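Local coordinates for putative Glycerophosphoryl diester phosphodiesterase (Silicibacter pomeroyi, PDB 3L12), which is of unestablished detailed function but belongs to a TIM-barrel family and holds a magnesium ion, at residues Q239-A242 against L248-P251; A191-C196 against T205-Q210; G10-P15 against G268-T273. All blocks are in the same frame, centred on the assembly; numbering follows the deposited sequence. Where two conformers were deposited one is given.

How the interactions relate
Starting from the N terminus, residues 10-15 of interaction 3 come first and find their partner 268-273 only near the end of the barrel, closing a loop that holds the other two contacts. Inside it, interaction 2 closes first, between helix 190-199 and strand 205-209, and interaction 1 follows in series, between helix 237-244 and strand 248-251; none of the loops cross. The three strands 205-209, 248-251 and 270-273 are successive parallel neighbours in one sheet, joined for example by C250 N to Y207 O (2.8 Å) and W249 N to I270 O (2.9 Å). Interactions 1 and 2 thus fix helices to the barrel, while interaction 3 adds the N-terminal loop.

Interaction 1 of 3, residues Q239-A242 against L248-P251; sequences QAVA and LWCP
The indole of W249 meets V241 at its five-membered ring: the methyl CG2 of V241 lies 3.9 Å from CD1 of W249, approaching the ring obliquely. One face of the indole is covered from within its own strand, where CG of P251 sits over the ring centre, 3.7 Å above the plane. Its NE1 is hydrogen-bonded to S209 OG on the adjacent strand 205-209, which satisfies the polar atom of the ring and, with the packing of P251, holds the orientation of the indole.

V241 alone carries the helix side of the contact, and its two methyls divide the work. With CG1 anti to the backbone N (chi1 170°), that methyl points at the strand backbone and stops 3.6 Å from L248 O, while CG2 goes to the indole. The carbonyl is not left to the methyl, since L248 O also accepts a backbone bond from Y207 N. The V241 and W249 side chains cross at about a right angle, and the link between helix and strand consists of one methyl against the indole and one methyl against a backbone carbonyl. It is small, burying 104 Å² in all, yet V241, L248 and W249 are each buried.

This is the packing of an outer helix on an inner strand in a TIM barrel. W249 points outward to helix 237-244, whereas L248 and C250 face the other side of the strand. A short connection leads from helix 237-244 to strand 248-251, and V241 also touches Y207, so the helix bridges strands 205-209 and 248-251, with strand 270-273 on the other side of 248-251.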
loop_
_atom_site.group_PDB
_atom_site.type_symbol
_atom_site.label_atom_id
_atom_site.label_comp_id
_atom_site.label_asym_id
_atom_site.label_seq_id
_atom_site.Cartn_x
_atom_site.Cartn_y
_atom_site.Cartn_z
ATOM N N GLN A 239 -15.262 -11.339 31.911
ATOM C CA GLN A 239 -16.497 -11.656 32.587
ATOM C C GLN A 239 -17.501 -10.533 32.358
ATOM O O GLN A 239 -18.644 -10.803 32.071
ATOM C CB GLN A 239 -16.287 -11.915 34.092
ATOM C CG GLN A 239 -17.547 -12.422 34.786
ATOM C CD GLN A 239 -18.105 -13.703 34.147
ATOM O OE1 GLN A 239 -19.084 -13.653 33.387
ATOM N NE2 GLN A 239 -17.445 -14.830 34.390
ATOM N N ALA A 240 -17.075 -9.283 32.479
ATOM C CA ALA A 240 -17.962 -8.144 32.294
ATOM C C ALA A 240 -18.592 -8.143 30.897
ATOM O O ALA A 240 -19.779 -7.842 30.722
ATOM C CB ALA A 240 -17.198 -6.833 32.528
ATOM N N VAL A 241 -17.773 -8.465 29.893
ATOM C CA VAL A 241 -18.240 -8.512 28.504
ATOM C C VAL A 241 -19.202 -9.696 28.274
ATOM O O VAL A 241 -20.271 -9.505 27.692
ATOM C CB VAL A 241 -17.036 -8.564 27.523
ATOM C CG1 VAL A 241 -17.496 -8.865 26.120
ATOM C CG2 VAL A 241 -16.285 -7.251 27.580
ATOM N N ALA A 242 -18.851 -10.890 28.750
ATOM C CA ALA A 242 -19.748 -12.050 28.622
ATOM C C ALA A 242 -21.071 -11.738 29.326
ATOM O O ALA A 242 -22.161 -11.981 28.780
ATOM C CB ALA A 242 -19.118 -13.325 29.213
ATOM N N LEU A 248 -17.527 -10.600 21.382
ATOM C CA LEU A 248 -16.078 -10.313 21.268
ATOM C C LEU A 248 -15.635 -9.353 22.368
ATOM O O LEU A 248 -16.372 -8.436 22.772
ATOM C CB LEU A 248 -15.747 -9.674 19.934
ATOM C CG LEU A 248 -15.990 -10.386 18.606
ATOM C CD1 LEU A 248 -17.418 -10.189 18.243
ATOM C CD2 LEU A 248 -15.034 -9.820 17.492
ATOM N N TRP A 249 -14.398 -9.559 22.817
ATOM C CA TRP A 249 -13.734 -8.664 23.741
ATOM C C TRP A 249 -12.524 -8.183 22.999
ATOM O O TRP A 249 -11.751 -9.000 22.495
ATOM C CB TRP A 249 -13.303 -9.384 25.021
ATOM C CG TRP A 249 -12.443 -8.520 25.931
ATOM C CD1 TRP A 249 -12.606 -7.209 26.229
ATOM C CD2 TRP A 249 -11.307 -8.965 26.686
ATOM N NE1 TRP A 249 -11.596 -6.779 27.106
ATOM C CE2 TRP A 249 -10.796 -7.846 27.387
ATOM C CE3 TRP A 249 -10.639 -10.190 26.784
ATOM C CZ2 TRP A 249 -9.670 -7.929 28.203
ATOM C CZ3 TRP A 249 -9.519 -10.270 27.583
ATOM C CH2 TRP A 249 -9.038 -9.132 28.266
ATOM N N CYS A 250 -12.346 -6.872 22.906
ATOM C CA CYS A 250 -11.265 -6.272 22.124
ATOM C C CYS A 250 -10.430 -5.353 22.962
ATOM O O CYS A 250 -10.580 -4.150 22.952
ATOM C CB CYS A 250 -11.773 -5.517 20.889
ATOM S SG CYS A 250 -12.606 -6.641 19.716
ATOM N N PRO A 251 -9.516 -5.939 23.737
ATOM C CA PRO A 251 -8.624 -5.145 24.564
ATOM C C PRO A 251 -7.415 -4.579 23.857
ATOM O O PRO A 251 -6.849 -5.199 22.912
ATOM C CB PRO A 251 -8.124 -6.148 25.576
ATOM C CG PRO A 251 -8.080 -7.442 24.799
ATOM C CD PRO A 251 -9.267 -7.383 23.860
#

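Interaction 2 of 3, residues A191-C196 against T205-Q210; sequences ALLGEC and TSYLSQ
L193 reaches Y207 because its CG is anti to the carbonyl carbon (chi1 -66°) and its chain then runs extended, carrying CD1 to the strand; Y207, with CG also anti to its carbonyl carbon, lies alongside, the two side chains running in opposite directions. The pair belongs to a beta-alpha-beta unit of the TIM barrel: strand 183-187, helix 190-199, strand 205-209. Helix segment 191-196 and strand 205-209 run antiparallel at 178°, their axes 9.0 Å apart at closest approach.

The main contact is a CH-pi interaction. CD1 of L193 stands 3.4 Å from the centroid of the Y207 ring, almost on its normal (6° off), while CB of L193 lies over the same face, 3.8 Å from Y207 OH. R197 NH2 donates a hydrogen bond to Y207 OH, and the ring of W190 meets Y207 edge-to-face. R197 NH2 also bonds T205 OG1, so one arginine of the same helix ties both strand residues.

Two residues earlier in the strand, CG2 of T205 packs against L193 O at 3.8 Å and touches CB of C196. Tightest is the methyl that covers the ring: CD1 of L193 also presses on S206 O, 3.3 Å away.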
loop_
_atom_site.group_PDB
_atom_site.type_symbol
_atom_site.label_atom_id
_atom_site.label_comp_id
_atom_site.label_asym_id
_atom_site.label_seq_id
_atom_site.Cartn_x
_atom_site.Cartn_y
_atom_site.Cartn_z
ATOM N N ALA A 191 -22.969 0.942 26.652
ATOM C CA ALA A 191 -24.407 1.131 26.732
ATOM C C ALA A 191 -24.970 1.120 25.332
ATOM O O ALA A 191 -26.018 0.551 25.112
ATOM C CB ALA A 191 -24.775 2.441 27.499
ATOM N N LEU A 192 -24.259 1.736 24.388
ATOM C CA LEU A 192 -24.673 1.772 22.990
ATOM C C LEU A 192 -24.745 0.362 22.399
ATOM O O LEU A 192 -25.615 0.094 21.582
ATOM C CB LEU A 192 -23.761 2.683 22.141
ATOM C CG LEU A 192 -24.320 3.237 20.816
ATOM C CD1 LEU A 192 -25.504 4.194 21.037
ATOM C CD2 LEU A 192 -23.194 3.936 19.987
ATOM N N LEU A 193 -23.850 -0.535 22.824
ATOM C CA LEU A 193 -23.867 -1.915 22.347
ATOM C C LEU A 193 -25.151 -2.624 22.834
ATOM O O LEU A 193 -25.685 -3.474 22.146
ATOM C CB LEU A 193 -22.599 -2.680 22.759
ATOM C CG LEU A 193 -21.308 -2.185 22.137
ATOM C CD1 LEU A 193 -20.106 -2.877 22.790
ATOM C CD2 LEU A 193 -21.319 -2.382 20.596
ATOM N N GLY A 194 -25.653 -2.250 24.007
ATOM C CA GLY A 194 -26.930 -2.776 24.481
ATOM C C GLY A 194 -28.056 -2.366 23.557
ATOM O O GLY A 194 -28.966 -3.157 23.307
ATOM N N GLU A 195 -28.001 -1.130 23.081
ATOM C CA GLU A 195 -28.987 -0.596 22.141
ATOM C C GLU A 195 -28.840 -1.291 20.780
ATOM O O GLU A 195 -29.841 -1.648 20.167
ATOM C CB GLU A 195 -28.885 0.918 22.039
ATOM C CG GLU A 195 -29.902 1.613 21.119
ATOM C CD GLU A 195 -31.349 1.433 21.563
ATOM O OE1 GLU A 195 -31.618 1.257 22.781
ATOM O OE2 GLU A 195 -32.243 1.441 20.672
ATOM N N CYS A 196 -27.612 -1.551 20.338
ATOM C CA CYS A 196 -27.432 -2.306 19.080
ATOM C C CYS A 196 -28.124 -3.679 19.142
ATOM O O CYS A 196 -28.748 -4.110 18.183
ATOM C CB CYS A 196 -25.959 -2.531 18.794
ATOM S SG CYS A 196 -25.026 -1.023 18.389
ATOM N N THR A 205 -22.044 -8.257 18.921
ATOM C CA THR A 205 -21.532 -7.060 19.555
ATOM C C THR A 205 -20.106 -7.346 20.050
ATOM O O THR A 205 -19.819 -8.444 20.580
ATOM C CB THR A 205 -22.454 -6.575 20.718
ATOM O OG1 THR A 205 -22.684 -7.648 21.624
ATOM C CG2 THR A 205 -23.819 -6.085 20.183
ATOM N N SER A 206 -19.264 -6.328 19.912
ATOM C CA SER A 206 -17.842 -6.380 20.246
ATOM C C SER A 206 -17.460 -5.213 21.152
ATOM O O SER A 206 -17.689 -4.061 20.822
ATOM C CB SER A 206 -17.068 -6.311 18.935
ATOM O OG SER A 206 -15.689 -6.195 19.148
ATOM N N TYR A 207 -16.858 -5.541 22.297
ATOM C CA TYR A 207 -16.594 -4.613 23.394
ATOM C C TYR A 207 -15.116 -4.225 23.494
ATOM O O TYR A 207 -14.265 -5.068 23.844
ATOM C CB TYR A 207 -17.040 -5.284 24.691
ATOM C CG TYR A 207 -18.567 -5.320 24.893
ATOM C CD1 TYR A 207 -19.401 -6.110 24.087
ATOM C CD2 TYR A 207 -19.169 -4.606 25.919
ATOM C CE1 TYR A 207 -20.779 -6.146 24.303
ATOM C CE2 TYR A 207 -20.571 -4.636 26.133
ATOM C CZ TYR A 207 -21.366 -5.381 25.302
ATOM O OH TYR A 207 -22.745 -5.401 25.465
ATOM N N LEU A 208 -14.823 -2.995 23.131
ATOM C CA LEU A 208 -13.506 -2.427 23.234
ATOM C C LEU A 208 -13.214 -2.135 24.694
ATOM O O LEU A 208 -14.111 -1.684 25.467
ATOM C CB LEU A 208 -13.406 -1.095 22.477
ATOM C CG LEU A 208 -13.300 -1.282 20.977
ATOM C CD1 LEU A 208 -13.664 -0.023 20.160
ATOM C CD2 LEU A 208 -11.841 -1.696 20.698
ATOM N N SER A 209 -11.952 -2.299 25.065
ATOM C CA SER A 209 -11.488 -1.871 26.393
ATOM C C SER A 209 -10.042 -1.371 26.282
ATOM O O SER A 209 -9.276 -1.790 25.392
ATOM C CB SER A 209 -11.582 -3.005 27.419
ATOM O OG SER A 209 -10.720 -4.072 27.050
ATOM N N GLN A 210 -9.686 -0.450 27.158
ATOM C CA GLN A 210 -8.319 0.066 27.254
ATOM C C GLN A 210 -8.121 0.575 28.704
ATOM O O GLN A 210 -8.844 1.459 29.152
ATOM C CB GLN A 210 -8.050 1.154 26.230
ATOM C CG GLN A 210 -6.609 1.702 26.307
ATOM C CD GLN A 210 -6.331 2.715 25.277
ATOM O OE1 GLN A 210 -7.178 3.560 24.980
ATOM N NE2 GLN A 210 -5.140 2.670 24.703
#

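Interaction 3 of 3, residues G10-P15 against G268-T273; sequences GLRGHP and GLIVLT
The loop that leads into strand 19-23 lays L11 and R12 over I270 and L272, the two residues of strand 270-273 that point toward it. L11 supplies both its backbone and its side chain. Its carbonyl oxygen rests against two methyls, with I270 CG2 at 3.5 Å and L272 CD2 at 3.6 Å from L11 O. The oxygen is buried here and has no polar partner anywhere in the model. The leucine ends meet more loosely: CD2 of L11 lies 4.2 Å from CD1 of L272, and the two side chains cross at about a right angle.

In the TIM barrel, strand 270-273 stands between strands 248-251 and 292-295. The loop packs on the side of strand 270-273 from which I270 and L272 also touch L248 of the next strand, and L8, just upstream, adds to the cover of I270.

R12 closes the outer border. CD1 of I270 is 3.7 Å from R12 CB and also lies over one face of the guanidinium, 4.1 Å from R12 CZ. The arginine curls over this methyl because its chain, extended at first, turns at chi3 (-67°). R12 is exposed, and its charged group thus covers an aliphatic methyl of the buried I270. The backbone is held as well: R12 O accepts a bond from R19 NE.

D291 joins the two segments indirectly, one carboxylate oxygen, OD2, bonding G13 N and the other, OD1, bonding V271 N. Where the strand approaches from helix 258-266, G268 ends that helix in a Schellman motif with phi 83°, and I270 begins the strand two residues later.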
loop_
_atom_site.group_PDB
_atom_site.type_symbol
_atom_site.label_atom_id
_atom_site.label_comp_id
_atom_site.label_asym_id
_atom_site.label_seq_id
_atom_site.Cartn_x
_atom_site.Cartn_y
_atom_site.Cartn_z
ATOM N N GLY A 10 -15.252 -15.150 10.181
ATOM C CA GLY A 10 -14.060 -14.473 9.724
ATOM C C GLY A 10 -13.212 -13.794 10.801
ATOM O O GLY A 10 -12.171 -13.216 10.477
ATOM N N LEU A 11 -13.657 -13.850 12.060
ATOM C CA LEU A 11 -12.973 -13.222 13.167
ATOM C C LEU A 11 -12.490 -14.243 14.204
ATOM O O LEU A 11 -11.644 -13.929 15.027
ATOM C CB LEU A 11 -13.912 -12.196 13.821
ATOM C CG LEU A 11 -14.310 -11.085 12.828
ATOM C CD1 LEU A 11 -15.362 -10.180 13.382
ATOM C CD2 LEU A 11 -13.096 -10.252 12.393
ATOM N N ARG A 12 -12.981 -15.481 14.099
ATOM C CA ARG A 12 -12.561 -16.532 15.014
ATOM C C ARG A 12 -11.250 -17.172 14.523
ATOM O O ARG A 12 -11.118 -17.529 13.355
ATOM C CB ARG A 12 -13.646 -17.594 15.122
ATOM C CG ARG A 12 -13.370 -18.665 16.112
ATOM C CD ARG A 12 -14.536 -19.652 16.181
ATOM N NE ARG A 12 -15.762 -19.077 16.721
ATOM C CZ ARG A 12 -16.886 -18.813 16.050
ATOM N NH1 ARG A 12 -17.021 -19.086 14.744
ATOM N NH2 ARG A 12 -17.906 -18.286 16.709
ATOM N N GLY A 13 -10.346 -17.383 15.468
ATOM C CA GLY A 13 -9.037 -18.009 15.213
ATOM C C GLY A 13 -9.148 -19.494 15.407
ATOM O O GLY A 13 -10.219 -20.040 15.759
ATOM N N HIS A 14 -8.043 -20.171 15.127
ATOM C CA HIS A 14 -7.924 -21.594 15.374
ATOM C C HIS A 14 -6.429 -21.902 15.363
ATOM O O HIS A 14 -5.628 -20.996 15.081
ATOM C CB HIS A 14 -8.807 -22.438 14.450
ATOM C CG HIS A 14 -8.563 -22.228 13.007
ATOM N ND1 HIS A 14 -7.471 -22.760 12.365
ATOM C CD2 HIS A 14 -9.290 -21.587 12.064
ATOM C CE1 HIS A 14 -7.535 -22.450 11.080
ATOM N NE2 HIS A 14 -8.623 -21.724 10.877
ATOM N N PRO A 15 -6.031 -23.150 15.621
ATOM C CA PRO A 15 -4.586 -23.354 15.874
ATOM C C PRO A 15 -3.634 -22.878 14.790
ATOM O O PRO A 15 -2.497 -22.494 15.103
ATOM C CB PRO A 15 -4.478 -24.865 16.102
ATOM C CG PRO A 15 -5.786 -25.220 16.684
ATOM C CD PRO A 15 -6.797 -24.378 15.915
ATOM N N GLY A 268 -16.377 -18.339 26.127
ATOM C CA GLY A 268 -16.923 -18.408 24.773
ATOM C C GLY A 268 -16.729 -17.159 23.910
ATOM O O GLY A 268 -17.390 -17.023 22.883
ATOM N N LEU A 269 -15.854 -16.250 24.331
ATOM C CA LEU A 269 -15.658 -14.980 23.593
ATOM C C LEU A 269 -14.552 -15.101 22.583
ATOM O O LEU A 269 -13.655 -15.950 22.719
ATOM C CB LEU A 269 -15.295 -13.855 24.567
ATOM C CG LEU A 269 -16.251 -13.536 25.697
ATOM C CD1 LEU A 269 -15.658 -12.608 26.774
ATOM C CD2 LEU A 269 -17.571 -12.971 25.118
ATOM N N ILE A 270 -14.635 -14.263 21.546
ATOM C CA ILE A 270 -13.559 -14.102 20.554
ATOM C C ILE A 270 -12.744 -12.896 21.050
ATOM O O ILE A 270 -13.346 -11.951 21.550
ATOM C CB ILE A 270 -14.140 -13.915 19.159
ATOM C CG1 ILE A 270 -14.704 -15.244 18.642
ATOM C CG2 ILE A 270 -13.072 -13.343 18.177
ATOM C CD1 ILE A 270 -15.477 -15.157 17.272
ATOM N N VAL A 271 -11.399 -12.924 20.923
ATOM C CA VAL A 271 -10.558 -11.866 21.394
ATOM C C VAL A 271 -9.773 -11.286 20.220
ATOM O O VAL A 271 -9.007 -12.011 19.557
ATOM C CB VAL A 271 -9.597 -12.347 22.482
ATOM C CG1 VAL A 271 -8.766 -11.203 23.024
ATOM C CG2 VAL A 271 -10.395 -13.077 23.609
ATOM N N LEU A 272 -10.001 -10.017 19.951
ATOM C CA LEU A 272 -9.279 -9.295 18.878
ATOM C C LEU A 272 -8.524 -8.189 19.586
ATOM O O LEU A 272 -9.140 -7.337 20.264
ATOM C CB LEU A 272 -10.226 -8.716 17.852
ATOM C CG LEU A 272 -11.246 -9.627 17.172
ATOM C CD1 LEU A 272 -11.961 -8.748 16.137
ATOM C CD2 LEU A 272 -10.590 -10.827 16.500
ATOM N N THR A 273 -7.208 -8.157 19.454
ATOM C CA THR A 273 -6.453 -7.098 20.101
ATOM C C THR A 273 -6.017 -6.029 19.074
ATOM O O THR A 273 -5.929 -6.300 17.844
ATOM C CB THR A 273 -5.301 -7.675 20.904
ATOM O OG1 THR A 273 -4.769 -6.636 21.749
ATOM C CG2 THR A 273 -4.265 -8.318 19.960
#